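Local structure of post-proline cleaving enzyme (Rickettsia typhi, 4HVT) at residues N349-N353 against L364-N369. The protein is probably a serine-type oligopeptidase of the prolyl oligopeptidase family that cleaves peptides after proline. Numbering follows the deposited sequence.
Sequences NEVFN and LATYDN
Val351 and Tyr367 form an antiparallel hydrogen-bonded pair, each backbone N donating to the other's O at 2.9 Å. Their side chains run side by side on one face of the sheet, and Val351 CG1 lies at the edge of the phenol ring, 3.9 Å from Tyr367 CB. With chi1 at -64°, the tyrosine ring swings beside its own backbone N, and it meets the Asn353 amide obliquely, with Tyr367 CE2 3.5 Å from Asn353 CG. Amide and ring planes stand 34° apart; Asn353 ND2 approaches the phenol OH without a hydrogen bond. Water instead links the two residues: one molecule, in the plane of the ring at its edge, joins Asn353 OD1, through a long bond, to Tyr367 OH, and a second, above a ring face, accepts from Asn353 ND2 and donates to Thr366 O. Water thus holds both ends of the amide, which probably restricts its rotation. Toward the turn of the hairpin, Asn353 N donates to Ala365 O (2.9 Å), while Leu364 CD1 reaches the Phe352 ring edge, 3.7 Å from Phe352 CE1. These strands, 350-357 and 362-368, make a beta hairpin within one antiparallel sheet of the N-terminal beta-propeller domain, that is, part of a blade. Toward the hairpin's open end, Asn369 N donates almost straight to Asn349 O (2.8 Å, 174°). Here a water accepts from Asn349 ND2 and donates to Asp368 OD1 at 2.7 Å. On the face of Glu350 and Asp368, another water joins Glu350 OE2 to Thr366 OG1, while Glu350 OE1 is hydrogen-bonded to Thr347. Phe344, on strand 341-344 of the preceding sheet, packs on Glu350, Phe352 and Thr366; on the other face, Ile491 touches both Val351 and Tyr367.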
loop_
_atom_site.group_PDB
_atom_site.type_symbol
_atom_site.label_atom_id
_atom_site.label_comp_id
_atom_site.label_asym_id
_atom_site.label_seq_id
_atom_site.Cartn_x
_atom_site.Cartn_y
_atom_site.Cartn_z
ATOM N N ASN A 349 12.896 -18.744 8.616
ATOM C CA ASN A 349 11.674 -18.003 8.917
ATOM C C ASN A 349 11.850 -16.469 8.810
ATOM O O ASN A 349 10.964 -15.718 9.209
ATOM C CB ASN A 349 11.191 -18.349 10.301
ATOM C CG ASN A 349 10.761 -19.792 10.415
ATOM O OD1 ASN A 349 10.392 -20.413 9.410
ATOM N ND2 ASN A 349 10.788 -20.305 11.637
ATOM N N GLU A 350 12.987 -16.026 8.309
ATOM C CA GLU A 350 13.293 -14.578 8.264
ATOM C C GLU A 350 13.004 -13.963 6.908
ATOM O O GLU A 350 13.122 -14.635 5.837
ATOM C CB GLU A 350 14.760 -14.270 8.613
ATOM C CG GLU A 350 15.140 -14.532 10.078
ATOM C CD GLU A 350 16.578 -14.106 10.293
ATOM O OE1 GLU A 350 17.497 -14.899 10.003
ATOM O OE2 GLU A 350 16.792 -12.938 10.700
ATOM N N VAL A 351 12.660 -12.683 6.952
ATOM C CA VAL A 351 12.507 -11.895 5.733
ATOM C C VAL A 351 12.931 -10.438 5.988
ATOM O O VAL A 351 12.726 -9.904 7.065
ATOM C CB VAL A 351 11.073 -11.974 5.169
ATOM C CG1 VAL A 351 10.068 -11.225 6.077
ATOM C CG2 VAL A 351 11.007 -11.368 3.783
ATOM N N PHE A 352 13.521 -9.818 4.979
ATOM C CA PHE A 352 13.749 -8.400 4.990
ATOM C C PHE A 352 12.489 -7.531 4.980
ATOM O O PHE A 352 11.508 -7.812 4.261
ATOM C CB PHE A 352 14.619 -8.049 3.769
ATOM C CG PHE A 352 14.860 -6.570 3.601
ATOM C CD1 PHE A 352 15.845 -5.938 4.340
ATOM C CD2 PHE A 352 14.129 -5.817 2.692
ATOM C CE1 PHE A 352 16.110 -4.563 4.146
ATOM C CE2 PHE A 352 14.386 -4.475 2.484
ATOM C CZ PHE A 352 15.343 -3.817 3.259
ATOM N N ASN A 353 12.457 -6.465 5.786
ATOM C CA ASN A 353 11.386 -5.519 5.739
ATOM C C ASN A 353 11.817 -4.175 5.106
ATOM O O ASN A 353 11.392 -3.833 3.976
ATOM C CB ASN A 353 10.719 -5.354 7.104
ATOM C CG ASN A 353 9.456 -4.515 7.066
ATOM O OD1 ASN A 353 8.864 -4.258 6.006
ATOM N ND2 ASN A 353 9.036 -4.053 8.253
ATOM N N LEU A 364 17.997 -1.662 10.256
ATOM C CA LEU A 364 17.633 -2.774 9.451
ATOM C C LEU A 364 16.486 -3.451 10.171
ATOM O O LEU A 364 16.672 -4.059 11.222
ATOM C CB LEU A 364 18.792 -3.745 9.297
ATOM C CG LEU A 364 18.488 -5.147 8.734
ATOM C CD1 LEU A 364 17.849 -5.093 7.353
ATOM C CD2 LEU A 364 19.639 -6.079 8.836
ATOM N N ALA A 365 15.325 -3.355 9.547
ATOM C CA ALA A 365 14.109 -3.938 10.062
ATOM C C ALA A 365 13.804 -5.205 9.282
ATOM O O ALA A 365 13.816 -5.223 8.034
ATOM C CB ALA A 365 12.973 -2.949 10.001
ATOM N N THR A 366 13.551 -6.284 9.991
ATOM C CA THR A 366 13.200 -7.594 9.419
ATOM C C THR A 366 11.997 -8.202 10.151
ATOM O O THR A 366 11.489 -7.628 11.099
ATOM C CB THR A 366 14.374 -8.601 9.510
ATOM O OG1 THR A 366 14.752 -8.874 10.898
ATOM C CG2 THR A 366 15.618 -8.052 8.789
ATOM N N TYR A 367 11.521 -9.358 9.682
ATOM C CA TYR A 367 10.634 -10.224 10.451
ATOM C C TYR A 367 11.279 -11.595 10.606
ATOM O O TYR A 367 11.979 -12.097 9.720
ATOM C CB TYR A 367 9.285 -10.424 9.783
ATOM C CG TYR A 367 8.440 -9.172 9.637
ATOM C CD1 TYR A 367 7.639 -8.713 10.702
ATOM C CD2 TYR A 367 8.451 -8.424 8.468
ATOM C CE1 TYR A 367 6.881 -7.578 10.560
ATOM C CE2 TYR A 367 7.690 -7.277 8.348
ATOM C CZ TYR A 367 6.904 -6.867 9.400
ATOM O OH TYR A 367 6.144 -5.710 9.266
ATOM N N ASP A 368 11.057 -12.180 11.759
ATOM C CA ASP A 368 11.364 -13.575 12.024
ATOM C C ASP A 368 10.036 -14.234 12.421
ATOM O O ASP A 368 9.477 -13.908 13.477
ATOM C CB ASP A 368 12.348 -13.645 13.198
ATOM C CG ASP A 368 12.721 -15.056 13.573
ATOM O OD1 ASP A 368 12.256 -15.988 12.892
ATOM O OD2 ASP A 368 13.529 -15.248 14.549
ATOM N N ASN A 369 9.509 -15.110 11.567
ATOM C CA ASN A 369 8.189 -15.672 11.774
ATOM C C ASN A 369 7.133 -14.582 11.978
ATOM O O ASN A 369 6.238 -14.683 12.793
ATOM C CB ASN A 369 8.231 -16.709 12.905
ATOM C CG ASN A 369 7.166 -17.765 12.738
ATOM O OD1 ASN A 369 6.664 -17.998 11.632
ATOM N ND2 ASN A 369 6.813 -18.423 13.833
HETATM O O HOH W 1 11.509 -18.434 13.900
HETATM O O HOH W 2 14.849 -11.422 11.957
HETATM O O HOH W 3 10.226 -5.057 10.770
HETATM O O HOH W 4 5.770 -4.747 6.861
#